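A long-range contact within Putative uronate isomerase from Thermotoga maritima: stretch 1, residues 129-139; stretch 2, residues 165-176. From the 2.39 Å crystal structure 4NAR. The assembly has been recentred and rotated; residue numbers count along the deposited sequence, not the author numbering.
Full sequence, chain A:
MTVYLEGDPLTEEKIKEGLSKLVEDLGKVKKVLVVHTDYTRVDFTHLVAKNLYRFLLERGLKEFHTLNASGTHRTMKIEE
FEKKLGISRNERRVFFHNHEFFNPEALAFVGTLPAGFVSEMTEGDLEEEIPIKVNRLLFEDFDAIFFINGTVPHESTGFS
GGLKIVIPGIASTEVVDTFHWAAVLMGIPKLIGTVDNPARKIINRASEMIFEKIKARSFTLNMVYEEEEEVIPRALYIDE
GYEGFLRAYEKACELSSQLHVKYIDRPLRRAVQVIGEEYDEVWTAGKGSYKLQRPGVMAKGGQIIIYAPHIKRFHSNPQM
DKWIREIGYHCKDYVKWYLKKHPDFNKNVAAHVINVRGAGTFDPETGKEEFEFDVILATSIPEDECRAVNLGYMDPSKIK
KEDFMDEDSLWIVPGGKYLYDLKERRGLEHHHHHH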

ATOM      1  N   GLU A 129       7.027 -24.056  -4.037  1.00 43.75           N
ATOM      2  CA  GLU A 129       6.165 -23.835  -2.877  1.00 39.15           C
ATOM      3  C   GLU A 129       6.602 -22.556  -2.161  1.00 40.76           C
ATOM      4  O   GLU A 129       7.793 -22.374  -1.882  1.00 48.26           O
ATOM      5  N   ILE A 130       5.645 -21.679  -1.863  1.00 26.93           N
ATOM      6  CA  ILE A 130       5.939 -20.418  -1.196  1.00 19.85           C
ATOM      7  C   ILE A 130       5.444 -20.478   0.247  1.00 21.55           C
ATOM      8  O   ILE A 130       4.252 -20.657   0.495  1.00 27.68           O
ATOM      9  N   PRO A 131       6.364 -20.354   1.215  1.00 22.15           N
ATOM     10  CA  PRO A 131       5.930 -20.382   2.620  1.00 23.26           C
ATOM     11  C   PRO A 131       5.194 -19.088   2.997  1.00 22.52           C
ATOM     12  O   PRO A 131       5.565 -18.001   2.531  1.00 24.02           O
ATOM     13  N   ILE A 132       4.147 -19.218   3.809  1.00 20.47           N
ATOM     14  CA  ILE A 132       3.408 -18.062   4.308  1.00 24.42           C
ATOM     15  C   ILE A 132       3.740 -17.832   5.778  1.00 23.93           C
ATOM     16  O   ILE A 132       3.414 -18.661   6.635  1.00 23.72           O
ATOM     17  N   LYS A 133       4.374 -16.698   6.062  1.00 22.12           N
ATOM     18  CA  LYS A 133       4.780 -16.370   7.425  1.00 20.92           C
ATOM     19  C   LYS A 133       4.291 -14.979   7.821  1.00 24.46           C
ATOM     20  O   LYS A 133       4.578 -13.983   7.127  1.00 24.19           O
ATOM     21  N   VAL A 134       3.559 -14.910   8.934  1.00 21.03           N
ATOM     22  CA  VAL A 134       2.999 -13.649   9.389  1.00 19.87           C
ATOM     23  C   VAL A 134       3.308 -13.421  10.870  1.00 21.87           C
ATOM     24  O   VAL A 134       3.701 -14.373  11.580  1.00 12.56           O
ATOM     25  N   ASN A 135       3.152 -12.167  11.316  1.00 11.95           N
ATOM     26  CA  ASN A 135       3.500 -11.793  12.684  1.00 16.62           C
ATOM     27  C   ASN A 135       2.858 -12.771  13.647  1.00 21.37           C
ATOM     28  O   ASN A 135       1.656 -13.073  13.511  1.00 20.93           O
ATOM     29  N   ARG A 136       3.639 -13.278  14.601  1.00 20.24           N
ATOM     30  CA  ARG A 136       3.135 -14.345  15.469  1.00 21.87           C
ATOM     31  C   ARG A 136       2.060 -13.833  16.434  1.00 24.42           C
ATOM     32  O   ARG A 136       1.307 -14.631  17.009  1.00 25.65           O
ATOM     33  N   LEU A 137       1.961 -12.508  16.570  1.00 22.10           N
ATOM     34  CA  LEU A 137       0.896 -11.905  17.379  1.00 24.96           C
ATOM     35  C   LEU A 137      -0.506 -12.359  16.984  1.00 19.54           C
ATOM     36  O   LEU A 137      -1.364 -12.531  17.853  1.00 20.62           O
ATOM     37  N   LEU A 138      -0.739 -12.565  15.687  1.00 18.06           N
ATOM     38  CA  LEU A 138      -2.029 -13.080  15.222  1.00 23.13           C
ATOM     39  C   LEU A 138      -2.518 -14.329  15.943  1.00 25.16           C
ATOM     40  O   LEU A 138      -3.723 -14.582  15.965  1.00 27.24           O
ATOM     41  N   PHE A 139      -1.599 -15.102  16.528  1.00 27.14           N
ATOM     42  CA  PHE A 139      -1.957 -16.415  17.074  1.00 26.39           C
ATOM     43  C   PHE A 139      -1.840 -16.535  18.584  1.00 23.49           C
ATOM     44  O   PHE A 139      -1.929 -17.637  19.126  1.00 28.33           O
ATOM     45  N   ILE A 165      -4.116  -5.675   4.354  1.00 20.23           N
ATOM     46  CA  ILE A 165      -3.554  -5.356   5.648  1.00 16.11           C
ATOM     47  C   ILE A 165      -2.844  -6.561   6.283  1.00 18.08           C
ATOM     48  O   ILE A 165      -1.931  -6.388   7.097  1.00 19.43           O
ATOM     49  N   VAL A 166      -3.244  -7.781   5.923  1.00 15.82           N
ATOM     50  CA  VAL A 166      -2.538  -8.950   6.430  1.00 15.16           C
ATOM     51  C   VAL A 166      -1.286  -9.190   5.576  1.00 17.47           C
ATOM     52  O   VAL A 166      -0.176  -9.332   6.102  1.00 18.66           O
ATOM     53  N   ILE A 167      -1.472  -9.223   4.256  1.00 20.09           N
ATOM     54  CA  ILE A 167      -0.375  -9.391   3.301  1.00 20.89           C
ATOM     55  C   ILE A 167      -0.467  -8.262   2.276  1.00 23.29           C
ATOM     56  O   ILE A 167      -1.463  -8.192   1.543  1.00 15.94           O
ATOM     57  N   PRO A 168       0.572  -7.396   2.191  1.00 22.42           N
ATOM     58  CA  PRO A 168       1.887  -7.512   2.854  1.00 23.16           C
ATOM     59  C   PRO A 168       1.968  -6.992   4.291  1.00 15.79           C
ATOM     60  O   PRO A 168       3.022  -7.168   4.916  1.00 14.78           O
ATOM     61  N   GLY A 169       0.899  -6.361   4.780  1.00 14.65           N
ATOM     62  CA  GLY A 169       0.915  -5.618   6.034  1.00 12.06           C
ATOM     63  C   GLY A 169       1.722  -6.178   7.200  1.00 19.95           C
ATOM     64  O   GLY A 169       2.545  -5.466   7.808  1.00 13.22           O
ATOM     65  N   ILE A 170       1.491  -7.446   7.527  1.00 12.01           N
ATOM     66  CA  ILE A 170       2.162  -8.057   8.664  1.00 10.78           C
ATOM     67  C   ILE A 170       2.738  -9.413   8.268  1.00 10.93           C
ATOM     68  O   ILE A 170       2.755 -10.374   9.056  1.00 11.31           O
ATOM     69  N   ALA A 171       3.216  -9.475   7.036  1.00 10.85           N
ATOM     70  CA  ALA A 171       3.718 -10.721   6.478  1.00 19.86           C
ATOM     71  C   ALA A 171       5.248 -10.661   6.362  1.00 24.26           C
ATOM     72  O   ALA A 171       5.947 -10.034   7.196  1.00 19.49           O
ATOM     73  N   SER A 172       5.768 -11.295   5.317  1.00 18.58           N
ATOM     74  CA  SER A 172       7.197 -11.309   5.107  1.00 11.77           C
ATOM     75  C   SER A 172       7.562 -11.560   3.653  1.00 15.67           C
ATOM     76  O   SER A 172       6.695 -11.656   2.772  1.00 20.38           O
ATOM     77  N   THR A 173       8.863 -11.719   3.448  1.00 17.46           N
ATOM     78  CA  THR A 173       9.505 -11.604   2.154  1.00 24.52           C
ATOM     79  C   THR A 173       8.978 -12.501   1.040  1.00 23.81           C
ATOM     80  O   THR A 173       8.695 -12.018  -0.058  1.00 21.48           O
ATOM     81  N   GLU A 174       8.868 -13.797   1.313  1.00 22.46           N
ATOM     82  CA  GLU A 174       8.611 -14.749   0.238  1.00 27.12           C
ATOM     83  C   GLU A 174       7.271 -14.498  -0.429  1.00 28.77           C
ATOM     84  O   GLU A 174       7.217 -14.323  -1.656  1.00 24.62           O
ATOM     85  N   VAL A 175       6.197 -14.468   0.363  1.00 15.03           N
ATOM     86  CA  VAL A 175       4.875 -14.308  -0.221  1.00 20.68           C
ATOM     87  C   VAL A 175       4.695 -12.912  -0.843  1.00 21.98           C
ATOM     88  O   VAL A 175       4.017 -12.756  -1.872  1.00 23.59           O
ATOM     89  N   VAL A 176       5.329 -11.908  -0.241  1.00 17.86           N
ATOM     90  CA  VAL A 176       5.210 -10.534  -0.720  1.00 18.66           C
ATOM     91  C   VAL A 176       5.980 -10.331  -2.046  1.00 23.02           C
ATOM     92  O   VAL A 176       5.496  -9.648  -2.967  1.00 21.26           O
TER

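The strand 130-135 meets a loop that runs into a helix beginning at Thr-173, and the first rule of the contact is that buried strand and loop backbone groups here find partners. Asn-135 N donates to Ile-170 O at 2.9 Å, next to the nearest CA pair, Val-134 and Ala-171. Ile-170 O also lies 3.3 Å from Val-134 CA, a CA-H...O contact. Lys-133 O is served by a side chain: Ser-172, whose CB points toward the strand with chi1 p, donates from OG to Lys-133 O at 2.9 Å. Although Ser-172 sits at the N-cap position, its hydroxyl makes no capping bond. Ala-171 CA adds a CA-H...O contact to Lys-133 O at 3.4 Å.

One water settles the next gap. Pro-131 O and Val-175 N stand 4.2 Å apart, too far for a direct bond; water 1 spans them, accepting from Val-175 N at 2.9 Å and donating to Pro-131 O at 2.9 Å and to Glu-174 OE1 at 3.0 Å. The other carboxylate oxygen, Glu-174 OE2, takes the salt bridge from Lys-133 NZ at 2.6 Å. Lys-133 leaves the backbone sideways; chi1 to chi3 are m, t, t and chi4, at 145°, lies between wells; its end comes nearer and brings the ammonium to the acid. Glu-174 points toward the strand with chi1 m, and its OE2 also lies 3.7 Å from Pro-131 CG.

Apolar side chains pack beside this polar network. Ile-130 (m, m) points toward the helix and sets CG2 4.2 Å from Val-175 CB. Val-134 (m) brings CG1 to 4.0 Å from Ala-171 CB. Farther along, Leu-138 (m, t) points toward the loop, and its CD1 reaches Ile-170 CD1 at 3.6 Å; Ile-170 (p, t) starts sideways, but its end comes nearer. Asn-135, chi1 t, turns OD1 back to its own stretch, accepting from Leu-137 N at 3.0 Å, while its ND2 is satisfied elsewhere in the structure.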

ATOM      1  CB  GLU A 129       6.245 -25.025  -1.907  1.00 33.71           C
ATOM      2  CG  GLU A 129       5.129 -26.040  -2.056  1.00 41.65           C
ATOM      3  CD  GLU A 129       5.412 -27.349  -1.322  1.00 56.72           C
ATOM      4  OE1 GLU A 129       4.767 -27.616  -0.279  1.00 56.26           O
ATOM      5  OE2 GLU A 129       6.281 -28.122  -1.792  1.00 68.62           O
ATOM      6  CB  ILE A 130       5.304 -19.215  -1.950  1.00 25.10           C
ATOM      7  CG1 ILE A 130       6.018 -18.990  -3.290  1.00 26.83           C
ATOM      8  CG2 ILE A 130       5.358 -17.947  -1.110  1.00 18.21           C
ATOM      9  CD1 ILE A 130       7.484 -18.605  -3.141  1.00 31.14           C
ATOM     10  CB  PRO A 131       7.249 -20.507   3.397  1.00 18.40           C
ATOM     11  CG  PRO A 131       8.302 -19.914   2.461  1.00 21.68           C
ATOM     12  CD  PRO A 131       7.829 -20.241   1.068  1.00 20.72           C
ATOM     13  CB  ILE A 132       1.879 -18.260   4.154  1.00 26.87           C
ATOM     14  CG1 ILE A 132       1.523 -18.420   2.676  1.00 36.06           C
ATOM     15  CG2 ILE A 132       1.105 -17.091   4.738  1.00 12.92           C
ATOM     16  CD1 ILE A 132       0.974 -19.783   2.351  1.00 40.05           C
ATOM     17  CB  LYS A 133       6.303 -16.437   7.555  1.00 21.94           C
ATOM     18  CG  LYS A 133       6.900 -17.768   7.143  1.00 24.02           C
ATOM     19  CD  LYS A 133       8.407 -17.728   7.269  1.00 31.99           C
ATOM     20  CE  LYS A 133       9.056 -18.881   6.515  1.00 43.90           C
ATOM     21  NZ  LYS A 133      10.351 -18.440   5.916  1.00 48.55           N
ATOM     22  CB  VAL A 134       1.480 -13.600   9.133  1.00 25.66           C
ATOM     23  CG1 VAL A 134       1.219 -13.559   7.633  1.00 27.65           C
ATOM     24  CG2 VAL A 134       0.797 -14.810   9.768  1.00 13.55           C
ATOM     25  CB  ASN A 135       3.018 -10.383  13.034  1.00 15.22           C
ATOM     26  CG  ASN A 135       3.743  -9.821  14.247  1.00 16.00           C
ATOM     27  OD1 ASN A 135       3.570 -10.307  15.361  1.00 17.93           O
ATOM     28  ND2 ASN A 135       4.591  -8.814  14.024  1.00 15.81           N
ATOM     29  CB  ARG A 136       4.271 -15.053  16.208  1.00 18.55           C
ATOM     30  CG  ARG A 136       5.227 -14.103  16.894  1.00 21.24           C
ATOM     31  CD  ARG A 136       6.246 -14.879  17.711  1.00 32.65           C
ATOM     32  NE  ARG A 136       6.317 -14.343  19.070  1.00 49.36           N
ATOM     33  CZ  ARG A 136       5.865 -14.969  20.155  1.00 53.57           C
ATOM     34  NH1 ARG A 136       5.323 -16.180  20.059  1.00 50.02           N
ATOM     35  NH2 ARG A 136       5.972 -14.386  21.344  1.00 64.59           N
ATOM     36  CB  LEU A 137       0.960 -10.378  17.369  1.00 25.10           C
ATOM     37  CG  LEU A 137       1.801  -9.700  18.457  1.00 19.44           C
ATOM     38  CD1 LEU A 137       1.978  -8.230  18.089  1.00 21.26           C
ATOM     39  CD2 LEU A 137       1.139  -9.823  19.832  1.00 16.27           C
ATOM     40  CB  LEU A 138      -2.001 -13.375  13.726  1.00 19.07           C
ATOM     41  CG  LEU A 138      -2.019 -12.110  12.876  1.00 23.57           C
ATOM     42  CD1 LEU A 138      -2.230 -12.498  11.419  1.00 26.85           C
ATOM     43  CD2 LEU A 138      -3.088 -11.129  13.376  1.00 15.19           C
ATOM     44  CB  PHE A 139      -1.160 -17.515  16.368  1.00 26.01           C
ATOM     45  CG  PHE A 139      -1.153 -17.349  14.878  1.00 32.87           C
ATOM     46  CD1 PHE A 139      -2.313 -17.586  14.134  1.00 13.39           C
ATOM     47  CD2 PHE A 139      -0.020 -16.886  14.228  1.00 28.44           C
ATOM     48  CE1 PHE A 139      -2.327 -17.394  12.756  1.00 18.96           C
ATOM     49  CE2 PHE A 139      -0.023 -16.688  12.847  1.00 32.84           C
ATOM     50  CZ  PHE A 139      -1.185 -16.939  12.106  1.00 26.40           C
ATOM     51  CB  ILE A 165      -4.610  -4.788   6.604  1.00 20.30           C
ATOM     52  CG1 ILE A 165      -3.932  -4.247   7.873  1.00 18.71           C
ATOM     53  CG2 ILE A 165      -5.655  -5.840   6.942  1.00 14.47           C
ATOM     54  CD1 ILE A 165      -4.785  -3.250   8.654  1.00 20.82           C
ATOM     55  CB  VAL A 166      -3.427 -10.215   6.425  1.00 26.06           C
ATOM     56  CG1 VAL A 166      -2.635 -11.413   6.962  1.00 22.86           C
ATOM     57  CG2 VAL A 166      -4.707  -9.992   7.235  1.00 10.82           C
ATOM     58  CB  ILE A 167      -0.483 -10.722   2.539  1.00 16.20           C
ATOM     59  CG1 ILE A 167      -0.558 -11.894   3.526  1.00 17.89           C
ATOM     60  CG2 ILE A 167       0.716 -10.893   1.594  1.00 12.44           C
ATOM     61  CD1 ILE A 167      -0.862 -13.201   2.873  1.00 11.16           C
ATOM     62  CB  PRO A 168       2.787  -6.608   1.993  1.00 21.62           C
ATOM     63  CG  PRO A 168       1.835  -5.496   1.543  1.00 20.10           C
ATOM     64  CD  PRO A 168       0.523  -6.238   1.267  1.00 17.59           C
ATOM     65  CB  ILE A 170       1.190  -8.224   9.842  1.00 18.29           C
ATOM     66  CG1 ILE A 170      -0.017  -9.057   9.387  1.00 17.43           C
ATOM     67  CG2 ILE A 170       0.765  -6.847  10.391  1.00 12.05           C
ATOM     68  CD1 ILE A 170      -1.042  -9.286  10.439  1.00 12.42           C
ATOM     69  CB  ALA A 171       3.068 -10.987   5.120  1.00 10.93           C
ATOM     70  CB  SER A 172       7.868 -12.332   6.032  1.00 19.61           C
ATOM     71  OG  SER A 172       7.205 -13.586   5.989  1.00 25.59           O
ATOM     72  CB  THR A 173      11.009 -11.841   2.317  1.00 22.71           C
ATOM     73  OG1 THR A 173      11.535 -10.780   3.116  1.00 41.95           O
ATOM     74  CG2 THR A 173      11.709 -11.841   0.973  1.00 30.52           C
ATOM     75  CB  GLU A 174       8.703 -16.202   0.711  1.00 22.15           C
ATOM     76  CG  GLU A 174       9.991 -16.555   1.423  1.00 36.20           C
ATOM     77  CD  GLU A 174       9.875 -16.349   2.935  1.00 51.64           C
ATOM     78  OE1 GLU A 174       9.226 -15.346   3.373  1.00 45.19           O
ATOM     79  OE2 GLU A 174      10.428 -17.200   3.681  1.00 53.92           O
ATOM     80  CB  VAL A 175       3.752 -14.631   0.810  1.00 30.50           C
ATOM     81  CG1 VAL A 175       3.816 -13.661   2.023  1.00 24.76           C
ATOM     82  CG2 VAL A 175       2.371 -14.637   0.141  1.00 15.27           C
ATOM     83  CB  VAL A 176       5.635  -9.529   0.383  1.00 19.28           C
ATOM     84  CG1 VAL A 176       5.778  -8.097  -0.182  1.00 12.46           C
ATOM     85  CG2 VAL A 176       4.630  -9.588   1.580  1.00 10.93           C
TER
HETATM   86  O   HOH W   1       6.274 -15.268   3.194  1.00 29.13           O